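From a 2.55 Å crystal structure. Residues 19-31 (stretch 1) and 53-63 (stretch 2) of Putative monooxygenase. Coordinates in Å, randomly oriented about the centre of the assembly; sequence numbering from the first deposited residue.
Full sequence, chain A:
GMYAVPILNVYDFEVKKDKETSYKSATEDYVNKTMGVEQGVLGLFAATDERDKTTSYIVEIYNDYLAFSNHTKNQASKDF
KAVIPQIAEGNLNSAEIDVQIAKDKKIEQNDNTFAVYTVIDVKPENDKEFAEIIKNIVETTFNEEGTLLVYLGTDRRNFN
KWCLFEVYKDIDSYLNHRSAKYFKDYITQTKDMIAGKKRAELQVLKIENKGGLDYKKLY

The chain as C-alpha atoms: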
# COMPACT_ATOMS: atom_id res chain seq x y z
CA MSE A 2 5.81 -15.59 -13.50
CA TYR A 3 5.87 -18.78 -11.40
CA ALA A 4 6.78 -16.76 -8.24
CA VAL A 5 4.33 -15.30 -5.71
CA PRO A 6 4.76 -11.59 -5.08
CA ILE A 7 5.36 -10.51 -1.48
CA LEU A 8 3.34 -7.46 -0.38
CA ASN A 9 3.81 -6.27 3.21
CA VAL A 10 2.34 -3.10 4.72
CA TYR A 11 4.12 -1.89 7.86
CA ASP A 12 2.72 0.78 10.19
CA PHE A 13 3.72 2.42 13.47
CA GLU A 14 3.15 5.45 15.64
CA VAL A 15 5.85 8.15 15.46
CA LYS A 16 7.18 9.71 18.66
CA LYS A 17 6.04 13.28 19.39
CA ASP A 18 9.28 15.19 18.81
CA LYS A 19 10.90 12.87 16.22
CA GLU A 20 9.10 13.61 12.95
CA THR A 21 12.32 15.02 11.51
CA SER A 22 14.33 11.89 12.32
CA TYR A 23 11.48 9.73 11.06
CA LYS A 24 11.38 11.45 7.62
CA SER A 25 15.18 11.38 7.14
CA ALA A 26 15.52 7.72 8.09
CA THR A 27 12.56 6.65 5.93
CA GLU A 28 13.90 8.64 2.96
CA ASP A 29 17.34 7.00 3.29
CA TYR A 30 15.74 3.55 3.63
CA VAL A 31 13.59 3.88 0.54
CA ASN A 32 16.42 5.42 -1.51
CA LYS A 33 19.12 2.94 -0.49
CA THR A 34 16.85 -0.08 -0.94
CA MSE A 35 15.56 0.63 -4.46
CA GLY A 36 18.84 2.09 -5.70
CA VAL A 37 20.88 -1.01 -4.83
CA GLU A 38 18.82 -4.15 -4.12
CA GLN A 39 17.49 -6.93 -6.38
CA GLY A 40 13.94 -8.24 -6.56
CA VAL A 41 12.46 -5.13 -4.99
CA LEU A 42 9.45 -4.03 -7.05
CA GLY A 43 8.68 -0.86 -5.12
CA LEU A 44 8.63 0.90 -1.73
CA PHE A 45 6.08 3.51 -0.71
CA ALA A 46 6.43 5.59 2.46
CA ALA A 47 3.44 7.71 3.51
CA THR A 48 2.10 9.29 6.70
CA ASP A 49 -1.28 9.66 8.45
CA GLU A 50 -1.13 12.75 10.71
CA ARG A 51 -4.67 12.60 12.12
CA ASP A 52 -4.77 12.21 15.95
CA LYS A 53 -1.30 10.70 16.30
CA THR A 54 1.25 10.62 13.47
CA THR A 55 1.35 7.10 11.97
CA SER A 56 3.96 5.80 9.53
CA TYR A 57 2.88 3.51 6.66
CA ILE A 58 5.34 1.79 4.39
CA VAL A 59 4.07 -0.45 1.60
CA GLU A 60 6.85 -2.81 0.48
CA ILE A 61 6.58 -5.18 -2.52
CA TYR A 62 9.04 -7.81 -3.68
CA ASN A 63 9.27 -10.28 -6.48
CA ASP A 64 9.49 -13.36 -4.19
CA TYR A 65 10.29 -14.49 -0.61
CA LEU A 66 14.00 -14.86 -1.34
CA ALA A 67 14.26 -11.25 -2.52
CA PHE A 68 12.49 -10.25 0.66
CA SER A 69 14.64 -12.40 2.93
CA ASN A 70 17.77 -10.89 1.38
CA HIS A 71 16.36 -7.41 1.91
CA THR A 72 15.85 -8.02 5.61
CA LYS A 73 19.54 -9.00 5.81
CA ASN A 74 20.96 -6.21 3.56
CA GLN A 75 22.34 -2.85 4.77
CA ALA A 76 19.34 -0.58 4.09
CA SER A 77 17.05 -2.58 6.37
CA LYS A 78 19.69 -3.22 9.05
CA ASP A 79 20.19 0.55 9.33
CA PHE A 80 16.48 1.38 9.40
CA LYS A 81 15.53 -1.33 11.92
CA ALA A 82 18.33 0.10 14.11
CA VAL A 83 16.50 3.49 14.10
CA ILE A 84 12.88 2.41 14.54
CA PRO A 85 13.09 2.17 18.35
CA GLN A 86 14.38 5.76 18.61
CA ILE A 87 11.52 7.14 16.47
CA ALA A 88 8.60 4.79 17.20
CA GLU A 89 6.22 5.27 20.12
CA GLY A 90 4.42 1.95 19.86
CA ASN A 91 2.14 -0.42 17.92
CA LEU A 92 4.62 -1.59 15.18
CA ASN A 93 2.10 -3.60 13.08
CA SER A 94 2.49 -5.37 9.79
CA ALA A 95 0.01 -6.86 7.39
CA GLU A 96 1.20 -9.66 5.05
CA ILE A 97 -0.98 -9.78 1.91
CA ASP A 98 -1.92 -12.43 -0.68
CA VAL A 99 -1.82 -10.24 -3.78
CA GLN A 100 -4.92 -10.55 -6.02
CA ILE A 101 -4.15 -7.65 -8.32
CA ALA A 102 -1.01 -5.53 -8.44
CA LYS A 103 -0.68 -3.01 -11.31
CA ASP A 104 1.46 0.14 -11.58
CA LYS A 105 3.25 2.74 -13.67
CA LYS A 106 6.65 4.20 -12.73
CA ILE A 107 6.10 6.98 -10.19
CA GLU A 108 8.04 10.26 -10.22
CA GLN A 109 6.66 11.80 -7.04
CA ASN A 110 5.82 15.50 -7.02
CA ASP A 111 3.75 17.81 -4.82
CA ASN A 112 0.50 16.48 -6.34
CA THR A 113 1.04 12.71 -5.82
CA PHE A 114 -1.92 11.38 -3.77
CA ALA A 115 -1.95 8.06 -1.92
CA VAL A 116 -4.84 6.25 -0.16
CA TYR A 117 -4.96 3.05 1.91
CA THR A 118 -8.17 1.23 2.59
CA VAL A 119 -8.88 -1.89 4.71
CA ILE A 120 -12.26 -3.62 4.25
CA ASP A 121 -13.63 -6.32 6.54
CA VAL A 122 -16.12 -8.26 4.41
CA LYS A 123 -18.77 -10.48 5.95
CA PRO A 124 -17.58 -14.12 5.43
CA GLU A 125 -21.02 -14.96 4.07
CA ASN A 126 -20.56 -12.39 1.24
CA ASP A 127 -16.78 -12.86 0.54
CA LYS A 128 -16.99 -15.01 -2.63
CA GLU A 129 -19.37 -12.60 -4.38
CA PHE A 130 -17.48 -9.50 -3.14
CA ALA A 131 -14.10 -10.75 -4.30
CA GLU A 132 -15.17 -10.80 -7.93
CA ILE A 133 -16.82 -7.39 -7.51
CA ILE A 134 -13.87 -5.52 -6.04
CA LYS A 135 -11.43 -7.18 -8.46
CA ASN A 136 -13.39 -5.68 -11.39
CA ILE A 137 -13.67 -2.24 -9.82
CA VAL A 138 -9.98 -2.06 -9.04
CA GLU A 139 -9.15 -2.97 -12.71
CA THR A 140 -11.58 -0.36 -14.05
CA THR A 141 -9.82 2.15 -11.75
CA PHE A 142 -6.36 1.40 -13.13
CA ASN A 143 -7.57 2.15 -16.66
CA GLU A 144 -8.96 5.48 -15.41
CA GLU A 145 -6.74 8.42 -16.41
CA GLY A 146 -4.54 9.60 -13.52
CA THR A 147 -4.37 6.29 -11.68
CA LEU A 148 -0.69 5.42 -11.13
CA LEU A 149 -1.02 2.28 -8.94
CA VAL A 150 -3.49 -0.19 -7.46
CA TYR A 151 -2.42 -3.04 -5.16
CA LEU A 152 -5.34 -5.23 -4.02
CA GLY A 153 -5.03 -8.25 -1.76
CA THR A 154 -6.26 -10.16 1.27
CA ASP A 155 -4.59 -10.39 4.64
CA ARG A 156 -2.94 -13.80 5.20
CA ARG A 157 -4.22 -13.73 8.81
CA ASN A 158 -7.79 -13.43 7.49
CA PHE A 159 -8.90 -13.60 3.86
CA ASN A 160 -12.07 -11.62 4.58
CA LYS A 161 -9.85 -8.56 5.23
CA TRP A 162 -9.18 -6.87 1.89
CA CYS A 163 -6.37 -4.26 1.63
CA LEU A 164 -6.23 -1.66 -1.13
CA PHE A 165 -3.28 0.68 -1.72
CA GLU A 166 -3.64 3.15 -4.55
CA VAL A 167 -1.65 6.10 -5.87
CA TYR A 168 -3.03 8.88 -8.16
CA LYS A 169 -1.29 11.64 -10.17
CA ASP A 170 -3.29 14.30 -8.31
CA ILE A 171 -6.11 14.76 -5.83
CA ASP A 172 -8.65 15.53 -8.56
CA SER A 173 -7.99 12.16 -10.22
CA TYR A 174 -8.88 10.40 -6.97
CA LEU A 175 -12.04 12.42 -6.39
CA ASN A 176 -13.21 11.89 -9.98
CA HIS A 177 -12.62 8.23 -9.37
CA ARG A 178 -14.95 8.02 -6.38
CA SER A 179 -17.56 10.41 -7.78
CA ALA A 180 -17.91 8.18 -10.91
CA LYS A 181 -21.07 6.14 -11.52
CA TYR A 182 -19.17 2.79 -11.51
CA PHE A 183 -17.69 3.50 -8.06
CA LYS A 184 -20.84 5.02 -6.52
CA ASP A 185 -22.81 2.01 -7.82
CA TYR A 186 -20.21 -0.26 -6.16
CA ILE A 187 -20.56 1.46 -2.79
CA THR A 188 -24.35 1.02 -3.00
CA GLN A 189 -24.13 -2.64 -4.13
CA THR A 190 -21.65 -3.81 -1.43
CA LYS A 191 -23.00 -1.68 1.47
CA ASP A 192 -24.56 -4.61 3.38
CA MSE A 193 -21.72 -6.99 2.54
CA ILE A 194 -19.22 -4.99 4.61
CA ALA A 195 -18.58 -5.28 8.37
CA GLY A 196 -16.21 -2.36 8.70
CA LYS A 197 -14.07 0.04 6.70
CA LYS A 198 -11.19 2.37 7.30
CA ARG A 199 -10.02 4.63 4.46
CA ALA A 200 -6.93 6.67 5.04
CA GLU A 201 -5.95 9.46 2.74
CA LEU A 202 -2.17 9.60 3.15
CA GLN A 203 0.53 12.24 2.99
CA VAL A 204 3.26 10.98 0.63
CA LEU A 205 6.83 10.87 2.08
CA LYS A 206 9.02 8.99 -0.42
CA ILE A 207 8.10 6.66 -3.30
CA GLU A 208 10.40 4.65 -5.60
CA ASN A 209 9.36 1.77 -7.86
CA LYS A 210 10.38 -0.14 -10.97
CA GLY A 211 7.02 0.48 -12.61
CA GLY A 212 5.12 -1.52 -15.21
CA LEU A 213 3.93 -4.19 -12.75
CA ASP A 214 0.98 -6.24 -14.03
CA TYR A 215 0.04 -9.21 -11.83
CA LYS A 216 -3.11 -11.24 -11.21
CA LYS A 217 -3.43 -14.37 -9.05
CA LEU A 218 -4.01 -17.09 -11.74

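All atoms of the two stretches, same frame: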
# COMPACT_ATOMS: atom_id res chain seq x y z
N LYS A 19 9.95 13.55 17.12
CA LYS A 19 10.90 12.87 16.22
C LYS A 19 10.46 12.77 14.74
O LYS A 19 10.97 11.97 13.97
CB LYS A 19 11.21 11.47 16.76
CG LYS A 19 11.84 11.40 18.18
CD LYS A 19 13.24 11.99 18.21
CE LYS A 19 13.99 11.60 19.48
NZ LYS A 19 14.27 10.12 19.56
N GLU A 20 9.54 13.63 14.33
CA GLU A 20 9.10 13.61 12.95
C GLU A 20 10.29 13.84 12.03
O GLU A 20 10.42 13.16 11.04
CB GLU A 20 8.00 14.64 12.69
CG GLU A 20 6.77 14.47 13.62
CD GLU A 20 5.54 15.24 13.16
OE1 GLU A 20 5.61 15.93 12.11
OE2 GLU A 20 4.49 15.14 13.86
N THR A 21 11.17 14.77 12.36
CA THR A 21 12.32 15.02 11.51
C THR A 21 13.18 13.77 11.30
O THR A 21 13.50 13.42 10.17
CB THR A 21 13.18 16.16 12.05
OG1 THR A 21 12.43 17.37 11.93
CG2 THR A 21 14.48 16.30 11.27
N SER A 22 13.51 13.09 12.39
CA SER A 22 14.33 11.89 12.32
C SER A 22 13.61 10.81 11.55
O SER A 22 14.24 10.07 10.79
CB SER A 22 14.71 11.37 13.70
OG SER A 22 15.71 12.17 14.29
N TYR A 23 12.30 10.71 11.77
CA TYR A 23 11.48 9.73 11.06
C TYR A 23 11.56 9.93 9.54
O TYR A 23 11.81 8.97 8.83
CB TYR A 23 10.03 9.77 11.56
CG TYR A 23 8.95 9.38 10.56
CD1 TYR A 23 8.84 8.09 10.06
CD2 TYR A 23 7.99 10.31 10.14
CE1 TYR A 23 7.84 7.74 9.15
CE2 TYR A 23 6.99 9.98 9.24
CZ TYR A 23 6.92 8.69 8.75
OH TYR A 23 5.91 8.38 7.86
N LYS A 24 11.38 11.17 9.07
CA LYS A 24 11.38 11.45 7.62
C LYS A 24 12.74 11.16 6.96
O LYS A 24 12.80 10.55 5.91
CB LYS A 24 10.90 12.90 7.32
CG LYS A 24 9.41 13.16 7.63
CD LYS A 24 9.00 14.61 7.46
N SER A 25 13.81 11.61 7.60
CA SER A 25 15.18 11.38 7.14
C SER A 25 15.53 9.91 6.99
O SER A 25 16.08 9.49 5.96
CB SER A 25 16.17 12.01 8.13
OG SER A 25 16.82 13.12 7.57
N ALA A 26 15.24 9.14 8.05
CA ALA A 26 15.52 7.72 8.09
C ALA A 26 14.66 6.94 7.09
O ALA A 26 15.14 5.98 6.48
CB ALA A 26 15.34 7.18 9.48
N THR A 27 13.41 7.34 6.90
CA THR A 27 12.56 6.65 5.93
C THR A 27 13.01 7.00 4.51
O THR A 27 13.03 6.14 3.64
CB THR A 27 11.09 6.97 6.10
OG1 THR A 27 10.73 6.73 7.45
CG2 THR A 27 10.24 6.09 5.21
N GLU A 28 13.40 8.26 4.27
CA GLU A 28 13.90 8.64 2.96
C GLU A 28 15.15 7.81 2.60
O GLU A 28 15.22 7.23 1.51
CB GLU A 28 14.22 10.14 2.88
CG GLU A 28 13.00 11.05 2.75
CD GLU A 28 13.33 12.55 2.77
OE1 GLU A 28 14.53 12.94 2.81
OE2 GLU A 28 12.36 13.35 2.76
N ASP A 29 16.13 7.78 3.51
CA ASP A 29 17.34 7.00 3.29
C ASP A 29 16.99 5.53 3.00
O ASP A 29 17.53 4.94 2.08
CB ASP A 29 18.27 7.03 4.51
CG ASP A 29 18.84 8.42 4.80
OD1 ASP A 29 18.50 9.36 4.05
OD2 ASP A 29 19.60 8.54 5.80
N TYR A 30 16.08 4.97 3.77
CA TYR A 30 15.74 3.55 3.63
C TYR A 30 15.17 3.25 2.27
O TYR A 30 15.60 2.29 1.60
CB TYR A 30 14.78 3.15 4.75
CG TYR A 30 14.17 1.77 4.67
CD1 TYR A 30 14.94 0.65 4.79
CD2 TYR A 30 12.80 1.61 4.56
CE1 TYR A 30 14.37 -0.61 4.74
CE2 TYR A 30 12.22 0.36 4.52
CZ TYR A 30 13.02 -0.75 4.61
OH TYR A 30 12.46 -2.01 4.58
N VAL A 31 14.24 4.09 1.84
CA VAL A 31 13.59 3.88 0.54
C VAL A 31 14.59 4.08 -0.59
O VAL A 31 14.63 3.27 -1.52
CB VAL A 31 12.34 4.80 0.37
CG1 VAL A 31 11.81 4.73 -1.01
CG2 VAL A 31 11.26 4.43 1.37
N LYS A 53 -2.66 11.03 15.92
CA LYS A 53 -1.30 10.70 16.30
C LYS A 53 -0.61 10.30 15.01
O LYS A 53 -1.13 9.45 14.29
CB LYS A 53 -1.30 9.51 17.28
CG LYS A 53 -2.19 9.73 18.57
CD LYS A 53 -2.51 8.43 19.40
CE LYS A 53 -3.40 7.37 18.65
NZ LYS A 53 -4.81 7.78 18.29
N THR A 54 0.53 10.91 14.71
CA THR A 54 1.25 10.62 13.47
C THR A 54 1.58 9.14 13.32
O THR A 54 2.27 8.58 14.16
CB THR A 54 2.55 11.44 13.42
OG1 THR A 54 2.24 12.83 13.45
CG2 THR A 54 3.35 11.11 12.14
N THR A 55 1.09 8.51 12.25
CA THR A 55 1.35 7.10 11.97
C THR A 55 2.14 6.91 10.68
O THR A 55 1.79 7.47 9.65
CB THR A 55 0.03 6.29 11.82
OG1 THR A 55 -0.71 6.32 13.04
CG2 THR A 55 0.32 4.84 11.44
N SER A 56 3.19 6.12 10.73
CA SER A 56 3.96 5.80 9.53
C SER A 56 3.37 4.60 8.78
O SER A 56 2.97 3.61 9.39
CB SER A 56 5.39 5.43 9.92
OG SER A 56 6.10 4.83 8.84
N TYR A 57 3.27 4.68 7.46
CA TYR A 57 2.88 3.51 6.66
C TYR A 57 3.95 3.34 5.63
O TYR A 57 4.40 4.31 5.04
CB TYR A 57 1.57 3.67 5.91
CG TYR A 57 0.33 3.58 6.74
CD1 TYR A 57 -0.22 4.73 7.32
CD2 TYR A 57 -0.34 2.38 6.90
CE1 TYR A 57 -1.38 4.66 8.08
CE2 TYR A 57 -1.51 2.30 7.65
CZ TYR A 57 -2.02 3.45 8.24
OH TYR A 57 -3.17 3.38 8.98
N ILE A 58 4.36 2.10 5.41
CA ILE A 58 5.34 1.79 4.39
C ILE A 58 4.82 0.54 3.70
O ILE A 58 4.66 -0.48 4.34
CB ILE A 58 6.76 1.56 4.96
CG1 ILE A 58 7.21 2.72 5.84
CG2 ILE A 58 7.76 1.41 3.85
CD1 ILE A 58 8.63 2.56 6.40
N VAL A 59 4.51 0.66 2.42
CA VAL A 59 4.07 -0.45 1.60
C VAL A 59 5.33 -0.94 0.89
O VAL A 59 5.99 -0.16 0.24
CB VAL A 59 3.02 0.01 0.59
CG1 VAL A 59 2.57 -1.15 -0.31
CG2 VAL A 59 1.84 0.61 1.32
N GLU A 60 5.65 -2.22 1.05
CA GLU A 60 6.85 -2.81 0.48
C GLU A 60 6.43 -4.01 -0.37
O GLU A 60 5.67 -4.84 0.09
CB GLU A 60 7.81 -3.26 1.59
CG GLU A 60 8.37 -2.15 2.51
CD GLU A 60 9.45 -2.64 3.55
OE1 GLU A 60 9.86 -3.82 3.60
OE2 GLU A 60 9.93 -1.84 4.34
N ILE A 61 6.94 -4.09 -1.61
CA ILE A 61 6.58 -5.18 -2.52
C ILE A 61 7.80 -5.75 -3.21
O ILE A 61 8.63 -5.02 -3.76
CB ILE A 61 5.49 -4.75 -3.55
CG1 ILE A 61 5.00 -5.97 -4.34
CG2 ILE A 61 5.99 -3.61 -4.42
CD1 ILE A 61 3.75 -5.67 -5.18
N TYR A 62 7.90 -7.07 -3.15
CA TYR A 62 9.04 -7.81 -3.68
C TYR A 62 8.62 -8.91 -4.64
O TYR A 62 7.48 -9.37 -4.64
CB TYR A 62 9.85 -8.41 -2.53
CG TYR A 62 10.27 -7.39 -1.52
CD1 TYR A 62 9.43 -7.03 -0.49
CD2 TYR A 62 11.50 -6.77 -1.60
CE1 TYR A 62 9.81 -6.08 0.44
CE2 TYR A 62 11.90 -5.83 -0.66
CZ TYR A 62 11.05 -5.49 0.36
OH TYR A 62 11.39 -4.56 1.31
N ASN A 63 9.57 -9.35 -5.44
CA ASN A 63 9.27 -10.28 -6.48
C ASN A 63 8.99 -11.67 -5.93
O ASN A 63 8.17 -12.39 -6.50
CB ASN A 63 10.41 -10.27 -7.50
CG ASN A 63 9.91 -10.36 -8.94
OD1 ASN A 63 9.00 -11.12 -9.26
ND2 ASN A 63 10.53 -9.58 -9.82
O HOH W 1 6.33 6.09 6.61

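How do a helix and a strand run side by side here? Helix 20-31 and strand 55-62 point the same way, their axes 5° apart and 11.2 Å at closest approach. Alternation along the strand turns Ser 56, Ile 58 and Glu 60 toward the helix and Thr 55 and Tyr 57 away, while Tyr 23, Thr 27 and Tyr 30 answer from successive helical turns.

Which direct hydrogen bonds join them? Near the start, Thr 54 OG1 donates to Glu 20 OE2 at 3.3 Å; the CB of Glu 20 points sideways, but its extended side chain brings the carboxylate nearer. Farther along, Tyr 30 OH donates to Glu 60 OE2 at 2.5 Å, a short bond to a buried carboxylate. Tyr 23 and Tyr 30 are buried too, their long rings carrying hydroxyls from the helix toward polar groups of the strand.

What does water add? The O of water 1 hydrogen-bonds to Tyr 23 OH and Ser 56 OG, each at 2.6 Å, and donates to Tyr 57 O at 3.1 Å. Tyr 23 CE1 packs 3.4 Å from Ser 56 OG, the short serine side chain lying right against the ring.

Where is the contact apolar? Thr 27 CG2 meets Ile 58 CD1 at 4.1 Å. Thr 27 suits this buried place because its OG1 donates to Tyr 23 O at 2.8 Å, leaving its methyl to face isoleucine.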